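Local structure of initiator protein NS1 (Human bocavirus, 4KW3) at residues Leu38-Glu43 and Leu153-Phe158; Arg50-His55 and Ile60-Leu65; Asp71-Ala76 and Arg217-Tyr222; Met84-Leu89 and Cys101-Gln106; Leu125-Ala130 and Asp196-Thr201. The protein probably recognises and nicks the viral replication origin through this N-terminal domain and, as the full-length protein, probably also unwinds DNA with ATP during rolling-circle replication. All coordinates share one frame; numbering follows the deposited sequence.

In the fold
Interactions 3 and 4 are buried and both draw on helix 74-94: its start packs on the chain leaving strand 216-217, its middle on strand 101-109. Their chemistry is mainly apolar, methyl groups against a ring or against each other. Interactions 1, 2 and 5 lie farther out, about 21 to 23 Å from the chain centre to theirs, and polar or charged side chains carry them. Interaction 1 pairs two loops, interaction 5 a loop and an edge strand, at far ends of the domain, their centres about 39 Å apart, whereas interaction 2 ties one loop to the helix that follows it. Interaction 3 touches both 1 and 2, through R72 and Y222; interactions 4 and 5 reach the same sheet.

Interaction 1 of 5, residues Leu38-Glu43 and Leu153-Phe158; sequences LAHGTE and LATRPF
H40 and T155 carry this surface contact, which brings the turn between helices 31-38 and 43-49 up to the loop between helices 134-149 and 160-177. Along 38-43, L38 ends its helix with its side chain against F74, and A39, also on F74, is the first residue to leave helical geometry. A type II turn then runs from A39 to T42, with a weak 3.1 Å backbone hydrogen bond from T42 N to A39 O. H40 projects from this turn. Its CG is anti to the backbone N (chi1 -175°), which carries the imidazole across to the other loop, where T155 arrives from the opposite direction. The hydroxyl meets the ring at its edge, near the plane, with H40 NE2 and T155 OG1 3.1 Å apart; the methyl T155 CG2 sits 3.2 Å from that same H40 NE2. G41 follows at the third position of the turn, with positive phi, and T42 packs on R72. E43, opening the next helix, curls its carboxylate back under the turn. H40 ND1 donates to E43 OE1 over 3.1 Å, nearly straight at 163°; the acceptor lies in the ring plane, although the donor stands above the carboxylate plane. R156 NH2 remains 4.7 Å from E43 OE1, while R156 NH1 is salt-bridged to E162. The His-carboxylate bond thus fixes the rotation of the imidazole and turns NE2 toward T155, and the nearby carboxylate would probably favour a protonated, positively charged H40.

Interaction 2 of 5, residues Arg50-His55 and Ile60-Leu65; sequences RNCAPH and IIRDDL
The imidazole of H55 lies over one face of the R62 guanidinium, with NE2 3.1 Å above that plane and displaced toward its rim. Seen from the ring, R62 CZ sits over one face, again off centre. The two planes are inclined by 37°, so neither group lies flat on the other, and the closeness of H55 NE2 to R62 NH2 is not a hydrogen bond, since the angle is poor. At the guanidinium edge the partners are oxygens. R62 NH1 donates to A53 O over 2.8 Å at 159°; the oxygen is in the guanidinium plane, but the nitrogen stands above the plane of the carbonyl. On another edge, R62 NE and NH2 grip a single atom, D63 OD1, side-on in a salt bridge, the NE bond measuring 3.1 Å. The loop after helix 43-49 is in this way pinned to the first turns of helix 60-69, the two being joined by a short connection. D59, just ahead of that helix, helps from within the connection: its carboxylate accepts from R62 N and from A53 N, while D57 O takes a further bond from R62 NH1. The arginine reaches the loop because CG is anti to the backbone N (chi1 175°) and the chain bends at chi3. Its aliphatic root is covered by C52, whose SG lies 3.6 Å from R62 CB and 4.0 Å from L65 CD2. V227 of helix 225-228 touches both C52 and R62.

Interaction 3 of 5, residues Asp71-Ala76 and Arg217-Tyr222; sequences DRHFGA and RCISSY
At the N-cap position of helix 74-94, H73 presents one face of its ring to I219, in the chain that leaves strand 216-217 shortly after the predicted RCR-3 motif of this nuclease domain. The contact is a CH-pi interaction: I219 CG2 stands 3.5 Å from the centroid of the H73 ring, 18° off the normal, and is shifted a little toward NE2. The opposite face of the imidazole is covered by A76 CB, one turn into the helix and 3.6 Å above the ring plane, so the ring is sandwiched between two methyl groups. Its CG lies between the backbone N and the carbonyl carbon (chi1 64°), which stands the imidazole up between them. H73 NE2 is hydrogen-bonded to S243 OG. These contacts together hold the buried ring against rotation. F74 adds a second, lighter touch, its CE1 3.4 Å from I219 O. Just beyond, S220 OG accepts from Y222 N over 3.0 Å in an ST turn and is also bonded to E31. Three helices and a strand meet here. F74 packs on E31, L34 and L38 of helix 31-38, I219 rests on L66 and L69 of helix 60-69, and S243 belongs to strand 241-247, which runs parallel to strand 216-217.

Interaction 4 of 5, residues Met84-Leu89 and Cys101-Gln106; sequences MATTTL and CDIIVQ
T86 and I103 form a buried, apolar helix-on-sheet contact, joining the middle of helix 74-94 to strand 101-109 in the central sheet of the HUH-type nuclease fold. The helix and strand segments run roughly antiparallel, at 154°, with their axes 9.5 Å apart. E108, farther along strand 101-109, and H115 and H117 on the paired strand 114-122 are the predicted metal ligands; the side chain of V105 is about 7 Å from that of H117. T86 and I103 reach toward each other tip to tip, methyl to methyl, with T86 CG2 3.6 Å from I103 CD1. With OG1 beside the backbone N (chi1 -57°), T86 CG2 stands anti to that N and faces the strand, and the hydroxyl is hydrogen-bonded to V82 O, back in its own helix. A polar group in the core is thereby satisfied without any partner on the strand. F137 of helix 134-149 and I118 and V120 of strand 114-122 complete the surroundings of T86. T87 crosses I103 at about a right angle, bringing its OG1 to 3.9 Å from I103 CD1.

Interaction 5 of 5, residues Leu125-Ala130 and Asp196-Thr201; sequences LSKRNA and DLHAQT
K127 lays its extended chain past the side chain of Q200, crossing it at about a right angle, and ends between Q200 CB and the edge of the H198 ring. The partner segment belongs to the arm formed by strands 185-191 and 197-198, which pair antiparallel at the margin of the HUH-type nuclease sheet; residues 193-197 probably take part in binding the replication origin. K127 approaches H198 at the ring edge, near its plane, with CE 3.8 Å from H198 ND1 and at the same distance from A199 N. At the far end the chain bends (chi4 56°), setting NZ 3.2 Å from Q200 CB, while Q200 OE1 lies 3.7 Å from K127 NZ. No hydrogen bond crosses between the segments; the lysine meets its partners by van der Waals contact through CE and NZ. H198 is held independently of the lysine: its NE2 is hydrogen-bonded to D192 OD2 and its ring meets that of Y190. Q200 rests on F16, Q13 and P14. The lysine itself starts from a tight turn leading toward helix 134-149. There, A130 N donates to S126 O over 2.8 Å, and N129 folds its amide back over the turn. N129 OD1 accepts from S126 N across 2.7 Å, with the donor tilted 18° from the carbonyl plane.

Interaction 1 of 5, residues Leu38-Glu43 and Leu153-Phe158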
# COMPACT_ATOMS: atom_id res chain seq x y z
N LEU A 38 -10.03 5.92 8.21
CA LEU A 38 -8.69 5.33 8.31
C LEU A 38 -7.66 6.19 9.05
O LEU A 38 -6.71 5.66 9.62
CB LEU A 38 -8.14 4.99 6.92
CG LEU A 38 -9.04 4.10 6.07
CD1 LEU A 38 -8.37 3.79 4.75
CD2 LEU A 38 -9.41 2.82 6.82
N ALA A 39 -7.85 7.50 9.03
CA ALA A 39 -6.82 8.42 9.53
C ALA A 39 -7.45 9.52 10.37
O ALA A 39 -7.20 10.72 10.16
CB ALA A 39 -6.05 9.02 8.36
N HIS A 40 -8.30 9.11 11.31
CA HIS A 40 -8.95 10.08 12.14
C HIS A 40 -7.90 10.92 12.88
O HIS A 40 -6.95 10.37 13.45
CB HIS A 40 -9.90 9.42 13.12
CG HIS A 40 -10.68 10.40 13.93
ND1 HIS A 40 -11.24 11.53 13.37
CD2 HIS A 40 -10.97 10.44 15.25
CE1 HIS A 40 -11.86 12.22 14.31
NE2 HIS A 40 -11.71 11.58 15.46
N GLY A 41 -8.06 12.24 12.81
CA GLY A 41 -7.08 13.17 13.36
C GLY A 41 -6.30 13.94 12.31
O GLY A 41 -5.51 14.83 12.63
N THR A 42 -6.53 13.62 11.04
CA THR A 42 -5.75 14.19 9.95
C THR A 42 -6.67 14.95 9.03
O THR A 42 -6.22 15.55 8.06
CB THR A 42 -5.08 13.10 9.04
OG1 THR A 42 -6.09 12.23 8.52
CG2 THR A 42 -4.02 12.28 9.76
N GLU A 43 -7.97 14.89 9.31
CA GLU A 43 -8.93 15.37 8.31
C GLU A 43 -8.75 16.85 8.01
O GLU A 43 -8.89 17.27 6.87
CB GLU A 43 -10.38 15.02 8.65
CG GLU A 43 -10.69 14.94 10.10
CD GLU A 43 -10.53 13.55 10.69
OE1 GLU A 43 -11.47 12.75 10.57
OE2 GLU A 43 -9.47 13.29 11.30
N LEU A 153 -14.99 5.38 16.03
CA LEU A 153 -16.14 5.31 16.94
C LEU A 153 -15.81 5.79 18.36
O LEU A 153 -16.72 6.10 19.11
CB LEU A 153 -16.76 3.91 16.95
CG LEU A 153 -17.38 3.41 15.64
CD1 LEU A 153 -17.81 1.96 15.78
CD2 LEU A 153 -18.55 4.26 15.18
N ALA A 154 -14.54 5.82 18.75
CA ALA A 154 -14.20 6.37 20.07
C ALA A 154 -14.44 7.88 20.15
O ALA A 154 -14.55 8.44 21.24
CB ALA A 154 -12.78 6.06 20.43
N THR A 155 -14.54 8.52 18.99
CA THR A 155 -14.69 9.96 18.91
C THR A 155 -16.11 10.37 18.56
O THR A 155 -16.63 11.33 19.10
CB THR A 155 -13.75 10.53 17.85
OG1 THR A 155 -12.40 10.28 18.23
CG2 THR A 155 -13.96 12.03 17.70
N ARG A 156 -16.75 9.62 17.67
CA ARG A 156 -18.13 9.92 17.28
C ARG A 156 -18.72 8.74 16.52
O ARG A 156 -17.99 7.88 16.04
CB ARG A 156 -18.19 11.19 16.43
CG ARG A 156 -17.27 11.20 15.25
CD ARG A 156 -17.69 12.26 14.24
NE ARG A 156 -16.78 12.30 13.10
CZ ARG A 156 -16.96 11.60 11.98
NH1 ARG A 156 -18.03 10.82 11.84
NH2 ARG A 156 -16.08 11.69 10.98
N PRO A 157 -20.06 8.66 16.45
CA PRO A 157 -20.63 7.62 15.59
C PRO A 157 -20.36 7.91 14.12
O PRO A 157 -19.94 9.01 13.79
CB PRO A 157 -22.13 7.70 15.89
CG PRO A 157 -22.35 9.03 16.49
CD PRO A 157 -21.10 9.31 17.27
N PHE A 158 -20.58 6.91 13.27
CA PHE A 158 -20.39 7.06 11.83
C PHE A 158 -21.42 8.01 11.28
O PHE A 158 -22.58 7.98 11.68
CB PHE A 158 -20.54 5.71 11.10
CG PHE A 158 -19.42 4.73 11.38
CD1 PHE A 158 -18.11 5.16 11.52
CD2 PHE A 158 -19.69 3.37 11.50
CE1 PHE A 158 -17.10 4.25 11.79
CE2 PHE A 158 -18.68 2.46 11.77
CZ PHE A 158 -17.39 2.90 11.91

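Interaction 2 of 5, residues Arg50-His55 and Ile60-Leu65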
# COMPACT_ATOMS: atom_id res chain seq x y z
N ARG A 50 -4.66 20.99 0.41
CA ARG A 50 -5.20 21.38 -0.90
C ARG A 50 -4.71 22.75 -1.36
O ARG A 50 -4.59 22.99 -2.55
CB ARG A 50 -6.73 21.41 -0.93
CG ARG A 50 -7.42 20.11 -0.61
CD ARG A 50 -8.91 20.21 -0.89
NE ARG A 50 -9.59 18.93 -0.64
CZ ARG A 50 -10.20 18.62 0.50
NH1 ARG A 50 -10.28 19.51 1.48
NH2 ARG A 50 -10.77 17.42 0.66
N ASN A 51 -4.42 23.64 -0.40
CA ASN A 51 -4.10 25.03 -0.71
C ASN A 51 -2.60 25.28 -0.82
O ASN A 51 -2.16 26.43 -0.89
CB ASN A 51 -4.69 25.95 0.36
CG ASN A 51 -6.14 25.66 0.65
OD1 ASN A 51 -6.94 25.47 -0.27
ND2 ASN A 51 -6.50 25.62 1.93
N CYS A 52 -1.81 24.22 -0.82
CA CYS A 52 -0.37 24.35 -0.79
C CYS A 52 0.25 24.53 -2.18
O CYS A 52 -0.22 23.96 -3.16
CB CYS A 52 0.26 23.13 -0.12
SG CYS A 52 0.03 23.02 1.66
N ALA A 53 1.32 25.31 -2.23
CA ALA A 53 2.09 25.54 -3.45
C ALA A 53 3.02 24.36 -3.69
O ALA A 53 3.59 23.82 -2.74
CB ALA A 53 2.90 26.84 -3.34
N PRO A 54 3.11 23.90 -4.95
CA PRO A 54 4.05 22.85 -5.36
C PRO A 54 5.49 23.31 -5.24
O PRO A 54 5.76 24.52 -5.28
CB PRO A 54 3.73 22.66 -6.84
CG PRO A 54 3.28 24.03 -7.27
CD PRO A 54 2.49 24.56 -6.11
N HIS A 55 6.41 22.36 -5.09
CA HIS A 55 7.82 22.69 -5.16
C HIS A 55 8.08 23.21 -6.57
O HIS A 55 7.36 22.83 -7.52
CB HIS A 55 8.66 21.45 -4.87
CG HIS A 55 8.68 21.07 -3.43
ND1 HIS A 55 7.97 19.99 -2.94
CD2 HIS A 55 9.29 21.64 -2.37
CE1 HIS A 55 8.17 19.90 -1.64
NE2 HIS A 55 8.96 20.89 -1.26
N ILE A 60 6.10 27.09 3.85
CA ILE A 60 6.45 26.56 5.16
C ILE A 60 5.30 25.78 5.77
O ILE A 60 5.51 24.74 6.41
CB ILE A 60 6.85 27.68 6.14
CG1 ILE A 60 7.87 28.62 5.49
CG2 ILE A 60 7.40 27.10 7.43
CD1 ILE A 60 7.24 29.82 4.82
N ILE A 61 4.08 26.27 5.54
CA ILE A 61 2.88 25.58 5.98
C ILE A 61 2.86 24.18 5.39
O ILE A 61 2.67 23.20 6.11
CB ILE A 61 1.61 26.35 5.58
CG1 ILE A 61 1.49 27.62 6.42
CG2 ILE A 61 0.38 25.50 5.79
CD1 ILE A 61 0.30 28.50 6.04
N ARG A 62 3.05 24.10 4.08
CA ARG A 62 3.18 22.83 3.38
C ARG A 62 4.20 21.91 4.04
O ARG A 62 3.93 20.73 4.27
CB ARG A 62 3.58 23.07 1.92
CG ARG A 62 3.85 21.79 1.13
CD ARG A 62 4.65 22.09 -0.10
NE ARG A 62 6.00 22.54 0.20
CZ ARG A 62 6.67 23.45 -0.51
NH1 ARG A 62 6.09 24.04 -1.55
NH2 ARG A 62 7.90 23.79 -0.18
N ASP A 63 5.38 22.44 4.32
CA ASP A 63 6.46 21.59 4.83
C ASP A 63 6.12 20.97 6.19
O ASP A 63 6.40 19.80 6.42
CB ASP A 63 7.77 22.37 4.90
CG ASP A 63 8.23 22.84 3.54
OD1 ASP A 63 7.94 22.13 2.54
OD2 ASP A 63 8.83 23.96 3.47
N ASP A 64 5.53 21.76 7.10
CA ASP A 64 5.13 21.27 8.42
C ASP A 64 3.99 20.28 8.36
O ASP A 64 4.02 19.21 8.99
CB ASP A 64 4.74 22.44 9.33
CG ASP A 64 5.92 23.25 9.76
OD1 ASP A 64 7.06 22.92 9.33
OD2 ASP A 64 5.72 24.24 10.50
N LEU A 65 2.97 20.67 7.60
CA LEU A 65 1.79 19.86 7.35
C LEU A 65 2.23 18.44 6.95
O LEU A 65 1.82 17.45 7.57
CB LEU A 65 0.97 20.53 6.27
CG LEU A 65 -0.54 20.42 6.19
CD1 LEU A 65 -1.15 20.58 7.57
CD2 LEU A 65 -1.05 21.54 5.27

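Interaction 3 of 5, residues Asp71-Ala76 and Arg217-Tyr222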
# COMPACT_ATOMS: atom_id res chain seq x y z
N ASP A 71 3.46 9.54 8.94
CA ASP A 71 3.06 8.11 8.94
C ASP A 71 1.57 7.90 9.22
O ASP A 71 1.15 6.81 9.56
CB ASP A 71 3.90 7.30 9.93
CG ASP A 71 5.36 7.17 9.50
OD1 ASP A 71 5.68 7.34 8.30
OD2 ASP A 71 6.20 6.94 10.39
N ARG A 72 0.79 8.97 9.11
CA ARG A 72 -0.56 9.01 9.63
C ARG A 72 -1.63 9.21 8.56
O ARG A 72 -2.82 9.09 8.86
CB ARG A 72 -0.69 10.16 10.64
CG ARG A 72 0.28 10.17 11.80
CD ARG A 72 0.26 11.53 12.54
NE ARG A 72 -1.10 12.00 12.83
CZ ARG A 72 -1.60 13.19 12.46
NH1 ARG A 72 -0.86 14.05 11.78
NH2 ARG A 72 -2.84 13.51 12.78
N HIS A 73 -1.24 9.60 7.35
CA HIS A 73 -2.27 9.87 6.34
C HIS A 73 -2.90 8.54 5.91
O HIS A 73 -2.31 7.48 6.10
CB HIS A 73 -1.73 10.63 5.15
CG HIS A 73 -0.70 9.87 4.37
ND1 HIS A 73 0.64 9.90 4.68
CD2 HIS A 73 -0.83 9.04 3.31
CE1 HIS A 73 1.30 9.14 3.83
NE2 HIS A 73 0.43 8.60 2.99
N PHE A 74 -4.08 8.61 5.31
CA PHE A 74 -4.90 7.42 5.15
C PHE A 74 -4.22 6.34 4.32
O PHE A 74 -4.31 5.16 4.64
CB PHE A 74 -6.30 7.75 4.61
CG PHE A 74 -6.34 8.07 3.14
CD1 PHE A 74 -5.96 9.33 2.68
CD2 PHE A 74 -6.80 7.13 2.22
CE1 PHE A 74 -6.03 9.64 1.32
CE2 PHE A 74 -6.85 7.43 0.85
CZ PHE A 74 -6.47 8.69 0.40
N GLY A 75 -3.48 6.76 3.30
CA GLY A 75 -2.73 5.83 2.49
C GLY A 75 -1.67 5.12 3.30
O GLY A 75 -1.41 3.94 3.09
N ALA A 76 -1.04 5.83 4.22
CA ALA A 76 -0.05 5.19 5.07
C ALA A 76 -0.71 4.16 6.00
O ALA A 76 -0.17 3.07 6.19
CB ALA A 76 0.75 6.23 5.86
N ARG A 217 5.62 10.81 -4.90
CA ARG A 217 4.59 10.68 -3.90
C ARG A 217 3.39 11.57 -4.13
O ARG A 217 3.55 12.75 -4.50
CB ARG A 217 5.13 10.97 -2.49
CG ARG A 217 4.13 10.53 -1.42
CD ARG A 217 4.69 10.62 -0.04
NE ARG A 217 4.99 11.99 0.32
CZ ARG A 217 5.15 12.39 1.57
NH1 ARG A 217 5.01 11.49 2.53
NH2 ARG A 217 5.44 13.66 1.85
N CYS A 218 2.21 11.01 -3.87
CA CYS A 218 1.00 11.79 -3.78
C CYS A 218 0.07 11.19 -2.71
O CYS A 218 -0.33 10.04 -2.82
CB CYS A 218 0.29 11.82 -5.12
SG CYS A 218 -1.20 12.75 -5.05
N ILE A 219 -0.23 11.95 -1.66
CA ILE A 219 -1.03 11.41 -0.54
C ILE A 219 -2.53 11.73 -0.58
O ILE A 219 -3.27 11.36 0.33
CB ILE A 219 -0.47 11.79 0.84
CG1 ILE A 219 -0.50 13.31 1.03
CG2 ILE A 219 0.95 11.25 1.03
CD1 ILE A 219 0.07 13.73 2.35
N SER A 220 -2.98 12.43 -1.62
CA SER A 220 -4.39 12.73 -1.78
C SER A 220 -4.79 12.96 -3.23
O SER A 220 -4.04 13.54 -4.00
CB SER A 220 -4.80 13.93 -0.96
OG SER A 220 -6.19 14.15 -1.13
N SER A 221 -5.99 12.52 -3.58
CA SER A 221 -6.59 12.84 -4.86
C SER A 221 -6.71 14.35 -5.04
O SER A 221 -6.75 14.83 -6.17
CB SER A 221 -7.98 12.23 -4.95
OG SER A 221 -7.93 10.82 -4.84
N TYR A 222 -6.74 15.09 -3.94
CA TYR A 222 -6.92 16.54 -3.99
C TYR A 222 -5.60 17.26 -3.78
O TYR A 222 -5.56 18.43 -3.43
CB TYR A 222 -7.95 17.01 -2.96
CG TYR A 222 -9.21 16.17 -2.96
CD1 TYR A 222 -9.85 15.83 -4.14
CD2 TYR A 222 -9.73 15.69 -1.77
CE1 TYR A 222 -10.99 15.04 -4.14
CE2 TYR A 222 -10.87 14.91 -1.76
CZ TYR A 222 -11.49 14.58 -2.95
OH TYR A 222 -12.63 13.80 -2.92

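Interaction 4 of 5, residues Met84-Leu89 and Cys101-Gln106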
# COMPACT_ATOMS: atom_id res chain seq x y z
N MET A 84 0.19 -5.64 8.25
CA MET A 84 -0.27 -6.49 9.35
C MET A 84 -1.03 -7.74 8.86
O MET A 84 -0.78 -8.85 9.35
CB MET A 84 -1.11 -5.68 10.34
CG MET A 84 -0.27 -4.70 11.19
SD MET A 84 -1.22 -3.83 12.46
CE MET A 84 -2.23 -2.72 11.49
N ALA A 85 -1.95 -7.56 7.91
CA ALA A 85 -2.70 -8.67 7.35
C ALA A 85 -1.78 -9.71 6.69
O ALA A 85 -2.02 -10.92 6.83
CB ALA A 85 -3.76 -8.18 6.37
N THR A 86 -0.73 -9.24 6.01
CA THR A 86 0.23 -10.11 5.34
C THR A 86 1.00 -10.95 6.37
O THR A 86 1.28 -12.13 6.16
CB THR A 86 1.26 -9.31 4.50
OG1 THR A 86 0.59 -8.50 3.53
CG2 THR A 86 2.21 -10.24 3.78
N THR A 87 1.37 -10.29 7.46
CA THR A 87 2.01 -10.93 8.60
C THR A 87 1.09 -12.01 9.16
O THR A 87 1.53 -13.13 9.41
CB THR A 87 2.31 -9.88 9.69
OG1 THR A 87 3.40 -9.05 9.25
CG2 THR A 87 2.71 -10.53 10.95
N THR A 88 -0.17 -11.65 9.37
CA THR A 88 -1.15 -12.62 9.81
C THR A 88 -1.24 -13.80 8.82
O THR A 88 -1.27 -14.96 9.25
CB THR A 88 -2.52 -11.98 10.02
OG1 THR A 88 -2.41 -10.92 10.98
CG2 THR A 88 -3.56 -13.02 10.51
N LEU A 89 -1.26 -13.49 7.52
CA LEU A 89 -1.31 -14.52 6.48
C LEU A 89 -0.17 -15.50 6.60
O LEU A 89 -0.41 -16.71 6.66
CB LEU A 89 -1.29 -13.91 5.09
CG LEU A 89 -1.20 -14.96 3.95
CD1 LEU A 89 -2.49 -15.72 3.74
CD2 LEU A 89 -0.78 -14.30 2.65
N CYS A 101 9.58 -14.41 7.08
CA CYS A 101 9.22 -13.97 5.75
C CYS A 101 9.74 -12.57 5.45
O CYS A 101 10.10 -11.82 6.34
CB CYS A 101 7.70 -13.94 5.62
SG CYS A 101 6.97 -12.96 6.90
N ASP A 102 9.78 -12.22 4.17
CA ASP A 102 10.05 -10.85 3.82
C ASP A 102 8.79 -10.26 3.21
O ASP A 102 8.09 -10.94 2.45
CB ASP A 102 11.24 -10.73 2.87
CG ASP A 102 12.57 -10.99 3.57
OD1 ASP A 102 12.94 -10.15 4.43
OD2 ASP A 102 13.25 -11.99 3.24
N ILE A 103 8.49 -9.02 3.57
CA ILE A 103 7.28 -8.37 3.10
C ILE A 103 7.54 -6.91 2.71
O ILE A 103 8.06 -6.13 3.51
CB ILE A 103 6.18 -8.39 4.19
CG1 ILE A 103 5.83 -9.84 4.57
CG2 ILE A 103 4.92 -7.63 3.72
CD1 ILE A 103 5.10 -9.96 5.87
N ILE A 104 7.18 -6.56 1.48
CA ILE A 104 7.10 -5.15 1.08
C ILE A 104 5.64 -4.82 0.72
O ILE A 104 4.97 -5.62 0.05
CB ILE A 104 8.01 -4.83 -0.10
CG1 ILE A 104 9.48 -5.05 0.30
CG2 ILE A 104 7.74 -3.39 -0.60
CD1 ILE A 104 10.46 -5.10 -0.89
N VAL A 105 5.16 -3.67 1.20
CA VAL A 105 3.82 -3.19 0.86
C VAL A 105 3.93 -1.74 0.43
O VAL A 105 4.66 -0.94 1.04
CB VAL A 105 2.78 -3.35 2.04
CG1 VAL A 105 1.43 -2.72 1.70
CG2 VAL A 105 2.56 -4.80 2.40
N GLN A 106 3.23 -1.41 -0.65
CA GLN A 106 3.16 -0.04 -1.12
C GLN A 106 1.73 0.31 -1.55
O GLN A 106 1.15 -0.33 -2.43
CB GLN A 106 4.12 0.18 -2.29
CG GLN A 106 4.13 1.60 -2.85
CD GLN A 106 5.36 1.86 -3.71
OE1 GLN A 106 6.49 1.88 -3.21
NE2 GLN A 106 5.14 2.05 -5.01

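Interaction 5 of 5, residues Leu125-Ala130 and Asp196-Thr201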
# COMPACT_ATOMS: atom_id res chain seq x y z
N LEU A 125 4.30 -20.32 1.54
CA LEU A 125 3.78 -19.97 0.22
C LEU A 125 4.50 -20.78 -0.84
O LEU A 125 5.66 -21.16 -0.68
CB LEU A 125 3.95 -18.48 -0.10
CG LEU A 125 3.00 -17.46 0.52
CD1 LEU A 125 3.42 -16.08 0.13
CD2 LEU A 125 1.58 -17.71 0.07
N SER A 126 3.78 -21.07 -1.92
CA SER A 126 4.37 -21.77 -3.06
C SER A 126 3.48 -21.56 -4.28
O SER A 126 2.38 -21.02 -4.16
CB SER A 126 4.48 -23.26 -2.75
OG SER A 126 3.19 -23.85 -2.71
N LYS A 127 3.96 -21.99 -5.45
CA LYS A 127 3.16 -21.97 -6.68
C LYS A 127 1.83 -22.68 -6.46
O LYS A 127 0.81 -22.33 -7.04
CB LYS A 127 3.90 -22.61 -7.86
CG LYS A 127 4.80 -21.68 -8.65
CD LYS A 127 4.87 -22.12 -10.12
CE LYS A 127 5.22 -20.96 -11.04
NZ LYS A 127 6.49 -20.24 -10.71
N ARG A 128 1.87 -23.68 -5.60
CA ARG A 128 0.76 -24.56 -5.34
C ARG A 128 -0.40 -23.82 -4.63
O ARG A 128 -1.57 -24.05 -4.93
CB ARG A 128 1.31 -25.77 -4.57
CG ARG A 128 0.51 -27.04 -4.60
CD ARG A 128 1.08 -28.04 -3.59
NE ARG A 128 1.43 -27.40 -2.32
CZ ARG A 128 0.57 -27.16 -1.33
NH1 ARG A 128 -0.70 -27.53 -1.45
NH2 ARG A 128 0.98 -26.57 -0.22
N ASN A 129 -0.06 -22.97 -3.66
CA ASN A 129 -1.08 -22.24 -2.89
C ASN A 129 -1.20 -20.72 -3.07
O ASN A 129 -2.17 -20.12 -2.61
CB ASN A 129 -1.00 -22.59 -1.39
CG ASN A 129 0.24 -22.03 -0.70
OD1 ASN A 129 1.16 -21.51 -1.35
ND2 ASN A 129 0.26 -22.14 0.63
N ALA A 130 -0.21 -20.08 -3.70
CA ALA A 130 -0.23 -18.62 -3.76
C ALA A 130 -1.47 -17.99 -4.40
O ALA A 130 -2.04 -17.05 -3.85
CB ALA A 130 1.04 -18.09 -4.42
N ASP A 196 3.82 -20.34 -21.05
CA ASP A 196 3.35 -20.92 -19.80
C ASP A 196 3.15 -19.82 -18.74
O ASP A 196 3.93 -18.87 -18.70
CB ASP A 196 4.37 -21.95 -19.29
CG ASP A 196 4.48 -23.19 -20.19
OD1 ASP A 196 3.43 -23.63 -20.74
OD2 ASP A 196 5.61 -23.72 -20.35
N LEU A 197 2.13 -19.97 -17.88
CA LEU A 197 1.94 -19.05 -16.75
C LEU A 197 2.75 -19.36 -15.51
O LEU A 197 2.90 -20.51 -15.11
CB LEU A 197 0.49 -18.99 -16.28
CG LEU A 197 -0.38 -17.87 -16.80
CD1 LEU A 197 -1.65 -17.86 -15.97
CD2 LEU A 197 0.39 -16.58 -16.64
N HIS A 198 3.28 -18.31 -14.90
CA HIS A 198 3.99 -18.40 -13.64
C HIS A 198 3.51 -17.33 -12.67
O HIS A 198 3.28 -16.19 -13.07
CB HIS A 198 5.48 -18.25 -13.89
CG HIS A 198 6.00 -19.22 -14.91
ND1 HIS A 198 6.44 -20.48 -14.57
CD2 HIS A 198 6.07 -19.13 -16.26
CE1 HIS A 198 6.81 -21.11 -15.67
NE2 HIS A 198 6.59 -20.32 -16.71
N ALA A 199 3.35 -17.69 -11.40
CA ALA A 199 2.81 -16.75 -10.42
C ALA A 199 3.93 -16.31 -9.51
O ALA A 199 3.77 -15.38 -8.74
CB ALA A 199 1.68 -17.37 -9.61
N GLN A 200 5.05 -17.00 -9.59
CA GLN A 200 6.19 -16.68 -8.75
C GLN A 200 6.91 -15.46 -9.28
O GLN A 200 7.21 -15.36 -10.47
CB GLN A 200 7.15 -17.87 -8.68
CG GLN A 200 8.25 -17.74 -7.66
CD GLN A 200 8.84 -19.10 -7.26
OE1 GLN A 200 8.23 -20.15 -7.50
NE2 GLN A 200 10.02 -19.07 -6.64
N THR A 201 7.18 -14.52 -8.38
CA THR A 201 7.99 -13.36 -8.68
C THR A 201 9.47 -13.77 -8.56
O THR A 201 10.03 -13.89 -7.46
CB THR A 201 7.66 -12.19 -7.71
OG1 THR A 201 6.27 -11.87 -7.81
CG2 THR A 201 8.48 -10.93 -8.03